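Local coordinates for protein prophage lambdalm01, antigen B (Listeria monocytogenes, PDB 4ACV) that is probably a phage tail terminator protein, encoded by a prophage and forming a six-chain assembly that would cap the tail tube, at residues 10-15 and 83-88. Sequence-based numbering, arbitrary orientation.
Sequences LEAVRT and MGFILP
Val13 sets a methyl over the phenyl ring of Phe85, and Ala12, one residue back on helix 6-19, meets the same ring from another direction. The Val13 contact is a CH-pi interaction: CG2 lies 3.8 Å from the centroid of the Phe85 ring and 6° off the ring normal, so it sits over the centre and is almost equally far from all six carbons. At chi1 -178° Val13 CG1 is anti to the backbone N, which leaves CG2, the methyl over the ring, beside that N. Phe85 points its CB at the helix, and with CG between its own backbone N and carbonyl carbon (chi1 39°) the ring presents a face to Val13. Across the contact Ala12 CB meets three groups. It approaches the ring obliquely, with Ala12 CB 3.7 Å from Phe85 CD2, and touches Leu87 CD2 at 3.8 Å. The third is polar: Ala12 CB lies 3.5 Å from Ile86 O, in van der Waals contact.

Gly84, with positive phi, is the first residue to depart from helix 71-82. Phe85 and Leu87 both pack on Leu93 of strand 92-99, and on Val119 and Ile121 of strand 110-122 respectively; Val13 touches Ile40 of strand 37-48. The contact thus joins helix 6-19 to the connection between helix 71-82 and strand 92-99, against the antiparallel sheet. No hydrogen bond links the two segments, which implies that their cohesion rests on the 198 Å² they bury and on two methyls, of Ala12 and Val13, fitted against one aromatic ring.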
loop_
_atom_site.group_PDB
_atom_site.type_symbol
_atom_site.label_atom_id
_atom_site.label_comp_id
_atom_site.label_asym_id
_atom_site.label_seq_id
_atom_site.Cartn_x
_atom_site.Cartn_y
_atom_site.Cartn_z
ATOM N N LEU B 10 13.878 1.251 23.557
ATOM C CA LEU B 10 14.505 -0.059 23.404
ATOM C C LEU B 10 15.221 -0.497 24.683
ATOM O O LEU B 10 14.955 -1.578 25.223
ATOM C CB LEU B 10 15.492 -0.069 22.237
ATOM C CG LEU B 10 14.882 -0.129 20.832
ATOM C CD1 LEU B 10 15.972 -0.184 19.764
ATOM C CD2 LEU B 10 13.927 -1.303 20.679
ATOM N N GLU B 11 16.128 0.347 25.166
ATOM C CA GLU B 11 16.875 0.039 26.373
ATOM C C GLU B 11 15.987 -0.179 27.593
ATOM O O GLU B 11 16.232 -1.087 28.388
ATOM C CB GLU B 11 17.927 1.111 26.661
ATOM C CG GLU B 11 19.288 0.782 26.070
ATOM C CD GLU B 11 19.777 -0.613 26.456
ATOM O OE1 GLU B 11 19.307 -1.169 27.479
ATOM O OE2 GLU B 11 20.634 -1.158 25.729
ATOM N N ALA B 12 14.967 0.660 27.750
ATOM C CA ALA B 12 14.074 0.541 28.896
ATOM C C ALA B 12 13.454 -0.858 28.923
ATOM O O ALA B 12 13.412 -1.497 29.958
ATOM C CB ALA B 12 12.978 1.633 28.869
ATOM N N VAL B 13 13.002 -1.327 27.763
ATOM C CA VAL B 13 12.360 -2.630 27.641
ATOM C C VAL B 13 13.347 -3.786 27.831
ATOM O O VAL B 13 13.063 -4.732 28.560
ATOM C CB VAL B 13 11.632 -2.770 26.277
ATOM C CG1 VAL B 13 10.922 -4.130 26.163
ATOM C CG2 VAL B 13 10.655 -1.633 26.093
ATOM N N ARG B 14 14.500 -3.705 27.178
ATOM C CA ARG B 14 15.524 -4.733 27.312
ATOM C C ARG B 14 15.947 -4.880 28.779
ATOM O O ARG B 14 16.076 -5.984 29.302
ATOM C CB ARG B 14 16.682 -4.512 26.519
ATOM C CG ARG B 14 18.402 -5.013 26.800
ATOM C CD ARG B 14 19.531 -4.777 25.824
ATOM N NE ARG B 14 20.236 -6.020 25.560
ATOM C CZ ARG B 14 21.338 -6.400 26.197
ATOM N NH1 ARG B 14 21.878 -5.612 27.120
ATOM N NH2 ARG B 14 21.905 -7.564 25.901
ATOM N N THR B 15 16.149 -3.748 29.439
ATOM C CA THR B 15 16.636 -3.731 30.807
ATOM C C THR B 15 15.641 -4.373 31.756
ATOM O O THR B 15 16.021 -5.071 32.689
ATOM C CB THR B 15 16.967 -2.293 31.262
ATOM O OG1 THR B 15 18.116 -1.832 30.545
ATOM C CG2 THR B 15 17.258 -2.244 32.760
ATOM N N MET B 83 3.348 -5.257 31.773
ATOM C CA MET B 83 3.462 -4.800 33.157
ATOM C C MET B 83 4.207 -3.471 33.219
ATOM O O MET B 83 4.234 -2.817 34.248
ATOM C CB MET B 83 4.191 -5.844 34.014
ATOM C CG MET B 83 3.289 -6.902 34.649
ATOM S SD MET B 83 4.188 -8.125 35.666
ATOM C CE MET B 83 5.315 -7.079 36.586
ATOM N N GLY B 84 4.824 -3.077 32.113
ATOM C CA GLY B 84 5.486 -1.792 32.049
ATOM C C GLY B 84 6.982 -1.860 32.253
ATOM O O GLY B 84 7.547 -2.915 32.535
ATOM N N PHE B 85 7.620 -0.709 32.092
ATOM C CA PHE B 85 9.060 -0.570 32.240
ATOM C C PHE B 85 9.329 0.870 32.656
ATOM O O PHE B 85 8.589 1.769 32.265
ATOM C CB PHE B 85 9.767 -0.904 30.920
ATOM C CG PHE B 85 9.037 -0.410 29.693
ATOM C CD1 PHE B 85 8.049 -1.190 29.090
ATOM C CD2 PHE B 85 9.332 0.832 29.141
ATOM C CE1 PHE B 85 7.379 -0.747 27.953
ATOM C CE2 PHE B 85 8.657 1.287 28.009
ATOM C CZ PHE B 85 7.681 0.497 27.413
ATOM N N ILE B 86 10.358 1.090 33.471
ATOM C CA ILE B 86 10.654 2.433 33.970
ATOM C C ILE B 86 11.288 3.313 32.891
ATOM O O ILE B 86 12.054 2.835 32.053
ATOM C CB ILE B 86 11.546 2.420 35.241
ATOM C CG1 ILE B 86 12.823 1.608 35.008
ATOM C CG2 ILE B 86 10.771 1.872 36.443
ATOM C CD1 ILE B 86 13.917 2.339 34.249
ATOM N N LEU B 87 10.950 4.598 32.925
ATOM C CA LEU B 87 11.482 5.583 31.988
ATOM C C LEU B 87 12.137 6.723 32.757
ATOM O O LEU B 87 11.885 6.895 33.949
ATOM C CB LEU B 87 10.354 6.143 31.113
ATOM C CG LEU B 87 9.687 5.151 30.165
ATOM C CD1 LEU B 87 8.426 5.751 29.537
ATOM C CD2 LEU B 87 10.674 4.683 29.096
ATOM N N PRO B 88 12.979 7.512 32.076
ATOM C CA PRO B 88 13.642 8.662 32.703
ATOM C C PRO B 88 12.636 9.643 33.289
ATOM O O PRO B 88 11.520 9.766 32.777
ATOM C CB PRO B 88 14.383 9.317 31.531
ATOM C CG PRO B 88 14.597 8.206 30.554
ATOM C CD PRO B 88 13.392 7.333 30.673
#